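Local coordinates for tyrosine-protein phosphatase YwqE (Bacillus subtilis, PDB 3QY7) that removes phosphate from phosphotyrosine in proteins, using a manganese-dependent active site in a PHP-type TIM-barrel fold, at residues L180-V183 against L187-F190; E142-P147 against G172-A177. One frame throughout, in Å; residues are numbered along the deposited sequence.

Contact 1: residues L180-V183 against L187-F190; sequences LRLV and LIHF
L187 N donates a hydrogen bond to L182 O, 3.2 Å away, so the chain leaving helix 173-184 is tied back to a carbonyl of the helix's last turn. One residue further on, a water bridges the two backbones: it donates to V183 O at 2.9 Å and accepts from I188 N, giving both main-chain groups a partner. The apolar part of the contact centres on I188, whose CB points at the helix. I188 CG1, anti to its own carbonyl carbon (chi1 -59°), packs 3.9 Å from L182 CB and as close to V183 CG2, the V183 and I188 side chains crossing at about a right angle. L182 CD2 and L187 CD1 meet more loosely, at 4.4 Å. All four touching residues are buried. The contact forms the turn from a barrel helix into strand 190-192: L182 and L187 both pack on L150 of helix 148-155, V183 rests on L212 and F216 of helix 205-216, and I188 touches S160 and I162 of the neighbouring parallel strand 159-163.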
# COMPACT_ATOMS: atom_id res chain seq x y z
N LEU A 180 -13.96 8.08 -0.99
CA LEU A 180 -15.09 7.58 -1.75
C LEU A 180 -15.17 8.20 -3.15
O LEU A 180 -15.53 7.53 -4.11
CB LEU A 180 -16.39 7.80 -0.98
CG LEU A 180 -16.60 6.85 0.21
CD1 LEU A 180 -17.81 7.33 1.00
CD2 LEU A 180 -16.83 5.42 -0.28
N ARG A 181 -14.81 9.49 -3.24
CA ARG A 181 -14.71 10.18 -4.53
C ARG A 181 -13.69 9.50 -5.44
O ARG A 181 -14.01 9.22 -6.60
CB ARG A 181 -14.38 11.67 -4.34
CG ARG A 181 -15.58 12.47 -3.81
CD ARG A 181 -15.17 13.84 -3.30
NE ARG A 181 -14.67 14.71 -4.36
CZ ARG A 181 -13.85 15.74 -4.15
NH1 ARG A 181 -13.44 16.03 -2.92
NH2 ARG A 181 -13.43 16.48 -5.16
N LEU A 182 -12.51 9.21 -4.91
CA LEU A 182 -11.44 8.55 -5.69
C LEU A 182 -11.85 7.14 -6.14
O LEU A 182 -11.61 6.75 -7.29
CB LEU A 182 -10.13 8.52 -4.89
CG LEU A 182 -9.52 9.86 -4.46
CD1 LEU A 182 -8.16 9.72 -3.77
CD2 LEU A 182 -9.45 10.85 -5.65
N VAL A 183 -12.47 6.39 -5.23
CA VAL A 183 -12.93 5.04 -5.57
C VAL A 183 -13.98 5.07 -6.69
O VAL A 183 -13.90 4.31 -7.65
CB VAL A 183 -13.49 4.25 -4.35
CG1 VAL A 183 -14.06 2.93 -4.82
CG2 VAL A 183 -12.38 4.00 -3.29
N LEU A 187 -10.07 5.35 -9.70
CA LEU A 187 -8.67 5.74 -9.57
C LEU A 187 -7.90 4.93 -8.54
O LEU A 187 -6.69 5.09 -8.39
CB LEU A 187 -8.56 7.23 -9.23
CG LEU A 187 -9.12 8.21 -10.27
CD1 LEU A 187 -8.79 9.61 -9.79
CD2 LEU A 187 -8.57 7.96 -11.68
N ILE A 188 -8.63 4.06 -7.83
CA ILE A 188 -8.08 3.22 -6.78
C ILE A 188 -8.15 1.76 -7.23
O ILE A 188 -9.16 1.33 -7.77
CB ILE A 188 -8.93 3.37 -5.48
CG1 ILE A 188 -8.95 4.84 -5.00
CG2 ILE A 188 -8.48 2.41 -4.37
CD1 ILE A 188 -7.59 5.51 -4.71
N HIS A 189 -7.07 1.01 -6.97
CA HIS A 189 -6.98 -0.38 -7.41
C HIS A 189 -6.80 -1.38 -6.29
O HIS A 189 -7.02 -2.57 -6.51
CB HIS A 189 -5.89 -0.50 -8.47
CG HIS A 189 -6.06 0.50 -9.57
ND1 HIS A 189 -5.50 1.76 -9.51
CD2 HIS A 189 -6.81 0.47 -10.69
CE1 HIS A 189 -5.87 2.44 -10.58
NE2 HIS A 189 -6.67 1.69 -11.31
N PHE A 190 -6.42 -0.91 -5.10
CA PHE A 190 -6.18 -1.75 -3.92
C PHE A 190 -6.68 -1.03 -2.67
O PHE A 190 -6.69 0.21 -2.62
CB PHE A 190 -4.68 -2.00 -3.69
CG PHE A 190 -3.93 -2.50 -4.89
CD1 PHE A 190 -3.91 -3.86 -5.20
CD2 PHE A 190 -3.18 -1.61 -5.67
CE1 PHE A 190 -3.19 -4.33 -6.30
CE2 PHE A 190 -2.45 -2.08 -6.78
CZ PHE A 190 -2.45 -3.43 -7.09
O HOH W 1 -11.36 2.99 -7.71

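Contact 2: residues E142-P147 against G172-A177; sequences EIRENP and GKQLKA
R144 reaches from helix 141-145 to the first turn of helix 173-184, where its guanidinium meets Q174 and L175. The backbones stay well apart, with the CA atoms of R144 and L175 9.2 Å from each other, so the contact depends on the length of the arginine. Its CG stands anti to the backbone N (chi1 -180°), which sends the chain outward from its helix before it bends at chi2. No hydrogen bond joins the two segments. R144 NH2 lies closest, a tight 3.2 Å from Q174 CB, and is 4.0 Å from Q174 CG, so it meets the aliphatic root of the glutamine. The two side chains cross at about a right angle, and their guanidinium and amide planes are turned 41° apart. Over one face of the R144 guanidinium, toward its rim, lies the backbone carbonyl oxygen Q174 O, 4.2 Å above the plane; its partial negative charge may favour the cation weakly. R144 NH1 touches L175 CD1 at 4.0 Å, an oblique approach by the one buried residue of the three. I143 and R144 also both pack on F178 of helix 173-184, and L175 leans on R139 in the loop after strand 131-135. Thus a short helix following that strand is joined to the barrel helix that precedes strand 190-192.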
# COMPACT_ATOMS: atom_id res chain seq x y z
N GLU A 142 -1.78 17.89 -2.25
CA GLU A 142 -1.98 18.35 -3.63
C GLU A 142 -3.02 17.56 -4.42
O GLU A 142 -3.80 18.14 -5.19
CB GLU A 142 -0.66 18.41 -4.40
CG GLU A 142 -0.80 19.19 -5.70
CD GLU A 142 0.51 19.48 -6.41
OE1 GLU A 142 1.59 19.00 -5.97
OE2 GLU A 142 0.45 20.20 -7.43
N ILE A 143 -3.05 16.23 -4.26
CA ILE A 143 -4.09 15.45 -4.91
C ILE A 143 -5.47 15.86 -4.36
O ILE A 143 -6.44 15.95 -5.11
CB ILE A 143 -3.86 13.93 -4.76
CG1 ILE A 143 -2.64 13.51 -5.59
CG2 ILE A 143 -5.09 13.15 -5.16
CD1 ILE A 143 -2.14 12.09 -5.29
N ARG A 144 -5.53 16.09 -3.06
CA ARG A 144 -6.75 16.55 -2.39
C ARG A 144 -7.23 17.89 -2.98
O ARG A 144 -8.42 18.08 -3.24
CB ARG A 144 -6.49 16.67 -0.89
CG ARG A 144 -7.65 17.13 -0.03
CD ARG A 144 -8.46 15.97 0.51
NE ARG A 144 -9.41 16.45 1.51
CZ ARG A 144 -9.26 16.34 2.83
NH1 ARG A 144 -8.20 15.71 3.35
NH2 ARG A 144 -10.19 16.84 3.63
N GLU A 145 -6.29 18.80 -3.20
CA GLU A 145 -6.58 20.10 -3.79
C GLU A 145 -6.84 20.04 -5.30
O GLU A 145 -7.63 20.84 -5.85
CB GLU A 145 -5.44 21.07 -3.47
CG GLU A 145 -5.45 21.53 -2.01
CD GLU A 145 -4.11 22.05 -1.51
OE1 GLU A 145 -3.15 22.13 -2.32
OE2 GLU A 145 -4.01 22.38 -0.31
N ASN A 146 -6.19 19.11 -5.97
CA ASN A 146 -6.26 19.01 -7.42
C ASN A 146 -6.28 17.53 -7.81
O ASN A 146 -5.25 16.98 -8.21
CB ASN A 146 -5.08 19.77 -8.06
CG ASN A 146 -5.06 19.69 -9.58
OD1 ASN A 146 -6.06 19.39 -10.24
ND2 ASN A 146 -3.89 19.97 -10.15
N PRO A 147 -7.46 16.88 -7.70
CA PRO A 147 -7.51 15.43 -7.92
C PRO A 147 -7.18 15.00 -9.35
O PRO A 147 -6.83 13.84 -9.57
CB PRO A 147 -8.96 15.06 -7.57
CG PRO A 147 -9.54 16.24 -6.89
CD PRO A 147 -8.78 17.43 -7.39
N GLY A 172 -10.67 10.62 10.29
CA GLY A 172 -11.52 11.76 10.21
C GLY A 172 -12.51 11.73 9.10
O GLY A 172 -12.39 10.93 8.27
N LYS A 173 -13.49 12.61 9.13
CA LYS A 173 -14.65 12.58 8.29
C LYS A 173 -14.31 13.04 6.92
O LYS A 173 -14.95 12.70 5.97
CB LYS A 173 -15.68 13.56 8.85
CG LYS A 173 -17.01 13.00 9.12
CD LYS A 173 -18.08 14.08 9.56
CE LYS A 173 -18.05 15.38 8.81
NZ LYS A 173 -19.04 16.35 9.35
N GLN A 174 -13.31 13.87 6.87
CA GLN A 174 -12.98 14.48 5.62
C GLN A 174 -12.24 13.50 4.72
O GLN A 174 -12.56 13.38 3.60
CB GLN A 174 -12.17 15.74 5.83
CG GLN A 174 -13.02 16.84 6.42
CD GLN A 174 -14.30 17.03 5.68
OE1 GLN A 174 -15.37 16.71 6.16
NE2 GLN A 174 -14.19 17.53 4.48
N LEU A 175 -11.24 12.84 5.28
CA LEU A 175 -10.52 11.84 4.56
C LEU A 175 -11.51 10.80 3.96
O LEU A 175 -11.41 10.45 2.81
CB LEU A 175 -9.48 11.22 5.49
CG LEU A 175 -8.07 10.87 5.08
CD1 LEU A 175 -7.50 11.89 4.14
CD2 LEU A 175 -7.09 10.57 6.21
N LYS A 176 -12.50 10.34 4.73
CA LYS A 176 -13.47 9.34 4.21
C LYS A 176 -14.25 9.81 2.97
O LYS A 176 -14.39 9.09 1.98
CB LYS A 176 -14.49 8.91 5.29
CG LYS A 176 -15.53 7.91 4.78
CD LYS A 176 -16.46 7.44 5.89
CE LYS A 176 -17.59 6.63 5.30
NZ LYS A 176 -18.51 6.10 6.34
N ALA A 177 -14.79 11.02 3.05
CA ALA A 177 -15.52 11.60 1.95
C ALA A 177 -14.69 11.68 0.67
O ALA A 177 -15.17 11.33 -0.41
CB ALA A 177 -16.00 13.00 2.36

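How the contacts relate
Helix 173-184 serves both contacts, its N-terminal turn in contact 2 and its C-terminal end in contact 1; the centres of the two contacts lie about 12 Å apart. Contact 1 is buried and local: main-chain bonding, a bridging water and aliphatic packing shape the turn into the next strand. Contact 2 lies nearer the surface, joins segments with 24 residues between them, and relies on one charged side chain laid against another helix without a hydrogen bond. It buries 121 Å² against 213 Å² for contact 1. The two meet where R181 NH2 packs against P147 CG at 4.3 Å, and helix 148-155, which touches I143 as well as L182, adds a second connection between them.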